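Long-range contact in Sam-dependent methyltransferases (Streptomyces davawensis, PDB 4D7K), which transfers two methyl groups from S-adenosyl-L-methionine to 8-amino-8-demethyl-D-riboflavin, completing the biosynthesis of the antibiotic roseoflavin: residues A[237-241]-A[264-269]. Sequence-based numbering, arbitrary orientation.
Sequences FFDVL and RLLVRI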
loop_
_atom_site.group_PDB
_atom_site.type_symbol
_atom_site.label_atom_id
_atom_site.label_comp_id
_atom_site.label_asym_id
_atom_site.label_seq_id
_atom_site.Cartn_x
_atom_site.Cartn_y
_atom_site.Cartn_z
ATOM N N PHE A 237 -20.516 27.241 -18.733
ATOM C CA PHE A 237 -21.623 26.928 -17.829
ATOM C C PHE A 237 -22.683 28.030 -17.753
ATOM O O PHE A 237 -23.878 27.748 -17.780
ATOM C CB PHE A 237 -21.091 26.646 -16.420
ATOM C CG PHE A 237 -20.438 25.300 -16.271
ATOM C CD1 PHE A 237 -20.597 24.324 -17.240
ATOM C CD2 PHE A 237 -19.672 25.009 -15.153
ATOM C CE1 PHE A 237 -19.999 23.084 -17.099
ATOM C CE2 PHE A 237 -19.072 23.773 -15.007
ATOM C CZ PHE A 237 -19.236 22.809 -15.981
ATOM N N PHE A 238 -22.242 29.281 -17.668
ATOM C CA PHE A 238 -23.150 30.405 -17.454
ATOM C C PHE A 238 -23.975 30.785 -18.687
ATOM O O PHE A 238 -24.739 31.749 -18.651
ATOM C CB PHE A 238 -22.362 31.627 -16.979
ATOM C CG PHE A 238 -21.755 31.463 -15.616
ATOM C CD1 PHE A 238 -22.466 31.820 -14.482
ATOM C CD2 PHE A 238 -20.476 30.955 -15.468
ATOM C CE1 PHE A 238 -21.913 31.675 -13.225
ATOM C CE2 PHE A 238 -19.915 30.806 -14.212
ATOM C CZ PHE A 238 -20.636 31.166 -13.089
ATOM N N ASP A 239 -23.825 30.032 -19.771
ATOM C CA ASP A 239 -24.547 30.332 -21.002
ATOM C C ASP A 239 -25.506 29.217 -21.406
ATOM O O ASP A 239 -26.660 29.474 -21.749
ATOM C CB ASP A 239 -23.563 30.601 -22.144
ATOM C CG ASP A 239 -22.741 31.855 -21.924
ATOM O OD1 ASP A 239 -23.210 32.948 -22.307
ATOM O OD2 ASP A 239 -21.627 31.749 -21.371
ATOM N N VAL A 240 -25.028 27.979 -21.360
ATOM C CA VAL A 240 -25.792 26.852 -21.882
ATOM C C VAL A 240 -26.643 26.152 -20.824
ATOM O O VAL A 240 -27.055 25.009 -21.016
ATOM C CB VAL A 240 -24.859 25.812 -22.534
ATOM C CG1 VAL A 240 -24.156 26.414 -23.740
ATOM C CG2 VAL A 240 -23.843 25.298 -21.521
ATOM N N LEU A 241 -26.911 26.832 -19.713
ATOM C CA LEU A 241 -27.765 26.264 -18.671
ATOM C C LEU A 241 -29.191 26.076 -19.173
ATOM O O LEU A 241 -29.844 27.038 -19.570
ATOM C CB LEU A 241 -27.774 27.149 -17.423
ATOM C CG LEU A 241 -26.630 26.987 -16.425
ATOM C CD1 LEU A 241 -26.853 27.886 -15.218
ATOM C CD2 LEU A 241 -26.494 25.541 -15.996
ATOM N N ARG A 264 -22.047 32.520 -7.873
ATOM C CA ARG A 264 -22.569 32.969 -9.161
ATOM C C ARG A 264 -23.200 31.814 -9.934
ATOM O O ARG A 264 -24.306 31.941 -10.459
ATOM C CB ARG A 264 -21.463 33.621 -9.996
ATOM C CG ARG A 264 -20.947 34.932 -9.418
ATOM C CD ARG A 264 -20.078 35.697 -10.409
ATOM N NE ARG A 264 -18.838 34.996 -10.733
ATOM C CZ ARG A 264 -18.565 34.463 -11.920
ATOM N NH1 ARG A 264 -19.445 34.550 -12.909
ATOM N NH2 ARG A 264 -17.410 33.844 -12.122
ATOM N N LEU A 265 -22.493 30.687 -9.988
ATOM C CA LEU A 265 -22.996 29.488 -10.652
ATOM C C LEU A 265 -24.272 28.983 -9.984
ATOM O O LEU A 265 -25.229 28.597 -10.654
ATOM C CB LEU A 265 -21.931 28.389 -10.653
ATOM C CG LEU A 265 -22.341 27.041 -11.245
ATOM C CD1 LEU A 265 -22.772 27.195 -12.696
ATOM C CD2 LEU A 265 -21.204 26.040 -11.128
ATOM N N LEU A 266 -24.280 28.994 -8.657
ATOM C CA LEU A 266 -25.439 28.542 -7.902
ATOM C C LEU A 266 -26.642 29.461 -8.117
ATOM O O LEU A 266 -27.782 28.999 -8.167
ATOM C CB LEU A 266 -25.093 28.450 -6.416
ATOM C CG LEU A 266 -24.079 27.372 -6.030
ATOM C CD1 LEU A 266 -23.550 27.620 -4.627
ATOM C CD2 LEU A 266 -24.702 25.987 -6.136
ATOM N N VAL A 267 -26.379 30.760 -8.251
ATOM C CA VAL A 267 -27.431 31.742 -8.505
ATOM C C VAL A 267 -28.038 31.536 -9.893
ATOM O O VAL A 267 -29.253 31.642 -10.076
ATOM C CB VAL A 267 -26.899 33.195 -8.377
ATOM C CG1 VAL A 267 -27.908 34.197 -8.911
ATOM C CG2 VAL A 267 -26.564 33.517 -6.930
ATOM N N ARG A 268 -27.185 31.228 -10.866
ATOM C CA ARG A 268 -27.629 30.963 -12.231
ATOM C C ARG A 268 -28.486 29.702 -12.312
ATOM O O ARG A 268 -29.460 29.651 -13.063
ATOM C CB ARG A 268 -26.426 30.842 -13.167
ATOM C CG ARG A 268 -25.871 32.177 -13.631
ATOM C CD ARG A 268 -26.804 32.851 -14.627
ATOM N NE ARG A 268 -26.953 32.072 -15.855
ATOM C CZ ARG A 268 -28.022 31.341 -16.158
ATOM N NH1 ARG A 268 -29.053 31.291 -15.324
ATOM N NH2 ARG A 268 -28.062 30.663 -17.298
ATOM N N ILE A 269 -28.117 28.683 -11.546
ATOM C CA ILE A 269 -28.924 27.473 -11.467
ATOM C C ILE A 269 -30.266 27.800 -10.822
ATOM O O ILE A 269 -31.316 27.360 -11.288
ATOM C CB ILE A 269 -28.214 26.364 -10.668
ATOM C CG1 ILE A 269 -26.932 25.935 -11.385
ATOM C CG2 ILE A 269 -29.137 25.165 -10.467
ATOM C CD1 ILE A 269 -26.101 24.940 -10.605
#
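Phe238 pushes its ring from the loop 237-241 against the first turn of segment 264-269, and packing is tight along the ring's edge. The ring meets the helix backbone rim-first, with Phe238 CE1 3.4 Å from Leu265 N, while Phe238 CD1 lies 3.5 Å from Arg268 CG. In this class I methyltransferase, with its Rossmann-like sheet, the contact joins the loop following strand 230-234 to helix 259-270, which packs on strand 247-251 through Leu266 and Ile269. Phe237, predicted to bind S-adenosyl-L-methionine, reaches the helix more lightly, Phe237 CB lying 4.1 Å from Leu265 CD1, and its side chain also touches Trp257. Further along, Leu241 and Arg268 run alongside one another, heading opposite ways: Leu241 CD1 sits over one face of the guanidinium and 3.6 Å from Arg268 CB. Two bends, at chi2 and chi3, curl Arg268 back beside the loop, bringing the edge of its guanidinium toward Phe238 O; Arg268 NH1 turns to Gln271 in a weak hydrogen bond. Whereas Leu241, Leu265 and Ile269 are buried, the outer side belongs to the exposed Arg264. Arg264 NH1 lies over one face of the Phe238 ring, near the rim and 3.6 Å from Phe238 CZ, with the two planes only 14° apart. A bend at chi3 (-65°) folds this arginine back over the ring, and a salt bridge from Arg264 NH2 to Asp261 secures its outer end.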